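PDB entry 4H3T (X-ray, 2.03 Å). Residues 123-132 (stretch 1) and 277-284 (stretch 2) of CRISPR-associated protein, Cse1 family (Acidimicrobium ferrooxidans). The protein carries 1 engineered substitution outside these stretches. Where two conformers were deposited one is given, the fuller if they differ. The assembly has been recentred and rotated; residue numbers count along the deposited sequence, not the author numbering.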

# COMPACT_ATOMS: atom_id res chain seq x y z
N GLY A 123 -28.88 -19.76 6.30
CA GLY A 123 -27.53 -19.59 6.81
C GLY A 123 -26.57 -18.51 6.27
O GLY A 123 -25.39 -18.50 6.64
N GLY A 124 -27.03 -17.59 5.44
CA GLY A 124 -26.10 -16.57 4.89
C GLY A 124 -25.50 -15.57 5.88
O GLY A 124 -24.33 -15.13 5.73
N VAL A 125 -26.26 -15.22 6.93
CA VAL A 125 -25.82 -14.29 7.98
C VAL A 125 -24.74 -14.96 8.82
O VAL A 125 -24.90 -16.12 9.20
CB VAL A 125 -27.01 -13.82 8.87
CG1 VAL A 125 -26.53 -12.86 9.97
CG2 VAL A 125 -28.06 -13.11 8.03
N LYS A 126 -23.64 -14.23 9.10
CA LYS A 126 -22.50 -14.74 9.86
C LYS A 126 -22.27 -13.90 11.08
O LYS A 126 -22.80 -12.79 11.19
CB LYS A 126 -21.22 -14.71 8.97
CG LYS A 126 -21.33 -15.47 7.64
CD LYS A 126 -21.79 -16.92 7.82
CE LYS A 126 -21.94 -17.65 6.49
NZ LYS A 126 -22.74 -18.88 6.68
N THR A 127 -21.46 -14.40 12.00
CA THR A 127 -21.10 -13.63 13.19
C THR A 127 -20.23 -12.49 12.69
O THR A 127 -19.55 -12.59 11.64
CB THR A 127 -20.43 -14.48 14.28
OG1 THR A 127 -19.21 -14.98 13.77
CG2 THR A 127 -21.33 -15.59 14.79
N ALA A 128 -20.27 -11.38 13.41
CA ALA A 128 -19.55 -10.20 13.01
C ALA A 128 -18.02 -10.33 12.94
O ALA A 128 -17.38 -9.56 12.23
CB ALA A 128 -19.93 -9.07 13.90
N ASN A 129 -17.45 -11.35 13.54
CA ASN A 129 -16.01 -11.61 13.43
C ASN A 129 -15.61 -11.85 11.94
O ASN A 129 -14.50 -11.52 11.58
CB ASN A 129 -15.65 -12.81 14.32
CG ASN A 129 -14.19 -13.03 14.35
OD1 ASN A 129 -13.70 -14.05 13.85
ND2 ASN A 129 -13.47 -12.08 14.96
N SER A 130 -16.54 -12.32 11.07
CA SER A 130 -16.26 -12.48 9.61
C SER A 130 -15.92 -11.12 8.91
O SER A 130 -15.34 -11.11 7.81
CB SER A 130 -17.46 -13.14 8.92
OG SER A 130 -18.54 -12.22 8.92
N LEU A 131 -16.30 -9.97 9.50
CA LEU A 131 -15.97 -8.64 8.93
C LEU A 131 -14.53 -8.24 9.29
O LEU A 131 -13.94 -7.38 8.66
CB LEU A 131 -16.99 -7.64 9.54
CG LEU A 131 -17.27 -6.33 8.94
CD1 LEU A 131 -17.61 -6.38 7.47
CD2 LEU A 131 -18.36 -5.66 9.74
N VAL A 132 -13.93 -8.91 10.26
CA VAL A 132 -12.56 -8.57 10.68
C VAL A 132 -11.56 -9.26 9.79
O VAL A 132 -11.68 -10.45 9.60
CB VAL A 132 -12.34 -8.98 12.15
CG1 VAL A 132 -10.88 -8.79 12.59
CG2 VAL A 132 -13.33 -8.24 13.08
N VAL A 277 -23.99 -3.13 20.26
CA VAL A 277 -22.89 -3.90 19.68
C VAL A 277 -23.40 -4.48 18.37
O VAL A 277 -24.60 -4.43 18.08
CB VAL A 277 -22.34 -4.99 20.64
CG1 VAL A 277 -21.84 -4.33 21.92
CG2 VAL A 277 -23.41 -6.04 20.95
N VAL A 278 -22.46 -5.05 17.62
CA VAL A 278 -22.76 -5.69 16.33
C VAL A 278 -22.33 -7.15 16.40
O VAL A 278 -21.19 -7.42 16.16
CB VAL A 278 -22.09 -4.96 15.12
CG1 VAL A 278 -22.52 -5.59 13.80
CG2 VAL A 278 -22.40 -3.46 15.11
N PRO A 279 -23.23 -8.09 16.68
CA PRO A 279 -22.82 -9.52 16.75
C PRO A 279 -22.90 -10.27 15.40
O PRO A 279 -22.35 -11.36 15.27
CB PRO A 279 -23.82 -10.11 17.74
CG PRO A 279 -24.99 -9.28 17.63
CD PRO A 279 -24.60 -7.91 17.18
N ARG A 280 -23.66 -9.75 14.42
CA ARG A 280 -23.89 -10.46 13.17
C ARG A 280 -23.80 -9.51 11.98
O ARG A 280 -24.04 -8.31 12.11
CB ARG A 280 -25.28 -11.15 13.19
CG ARG A 280 -25.47 -12.25 14.25
CD ARG A 280 -26.90 -12.85 14.16
NE ARG A 280 -27.93 -11.80 14.22
CZ ARG A 280 -29.01 -11.66 13.45
NH1 ARG A 280 -29.30 -12.58 12.53
NH2 ARG A 280 -29.83 -10.62 13.60
N VAL A 281 -23.52 -10.10 10.79
CA VAL A 281 -23.33 -9.35 9.55
C VAL A 281 -23.70 -10.26 8.35
O VAL A 281 -23.56 -11.49 8.42
CB VAL A 281 -21.86 -8.80 9.41
CG1 VAL A 281 -20.85 -9.94 9.24
CG2 VAL A 281 -21.76 -7.84 8.24
N LEU A 282 -24.11 -9.64 7.25
CA LEU A 282 -24.36 -10.30 5.97
C LEU A 282 -23.44 -9.62 4.95
O LEU A 282 -23.45 -8.39 4.83
CB LEU A 282 -25.84 -10.22 5.58
CG LEU A 282 -26.25 -10.81 4.20
CD1 LEU A 282 -25.81 -12.25 4.00
CD2 LEU A 282 -27.74 -10.76 4.03
N ILE A 283 -22.60 -10.39 4.25
CA ILE A 283 -21.60 -9.84 3.31
C ILE A 283 -21.75 -10.57 2.00
O ILE A 283 -21.52 -11.77 1.95
CB ILE A 283 -20.16 -10.00 3.83
CG1 ILE A 283 -20.00 -9.41 5.22
CG2 ILE A 283 -19.15 -9.38 2.89
CD1 ILE A 283 -18.62 -9.74 5.83
N CYS A 284 -22.06 -9.81 0.95
CA CYS A 284 -22.38 -10.29 -0.40
C CYS A 284 -21.59 -9.53 -1.41
O CYS A 284 -21.02 -8.47 -1.13
CB CYS A 284 -23.88 -10.15 -0.66
SG CYS A 284 -24.92 -10.97 0.55
O HOH W 1 -22.48 -13.21 5.12

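Residues 123-132 dock against the strand 277-284 of the same chain, burying 540 Å² in all, summed over both sides. Backbone hydrogen bonds fix the antiparallel register. Lys126 and Val281 form a hydrogen-bonded pair, with Lys126 N to Val281 O and Val281 N to Lys126 O both at 2.8 Å. Two residues on, Ala128 N donates to Pro279 O (2.8 Å); proline has no amide hydrogen to give, but its carbonyl is free to accept. Between these bonds lies the non-hydrogen-bonded pair Thr127 and Arg280, CA to CA 4.2 Å, whose side chains diverge. Here CA-H...O contacts close the gap: Arg280 CA to Lys126 O at 3.2 Å and Thr127 CA to Pro279 O at 3.3 Å. At the Gly124 end, water 1 extends the ladder, donating to Gly124 O (2.7 Å) and accepting from Ile283 N (3.0 Å).

Apolar packing centres on Val281, which has the largest covered area of either stretch. Its CB lies on the same sheet face as that of Lys126, whose side-chain end leads away from the strand, where NZ donates to Gly123 O (2.7 Å). Val281 CG2 lies 4.3 Å from Leu131 CD2. Leu131 CD1 reaches Ile283 CD1 (3.9 Å), the m,t rotamer of Ile283 bringing its end nearer. Small Ala128 fits closely, its CB 3.1 Å from Val278 O and 4.3 Å from Val278 CG1. Val125 CG2 packs on Leu282 CB (4.4 Å), while Val125 CG1 lies 3.8 Å from Arg280 NH1, oblique to the guanidinium.

The 3-10 segment 128-131 presents Ser130 and Leu131 to the strand. Thr127 O anchors its start, accepting from Ser130 N (3.1 Å) and Ser130 OG (2.9 Å), so the serine hydroxyl is satisfied where Ser130 OG touches Val281 CG1 (3.3 Å).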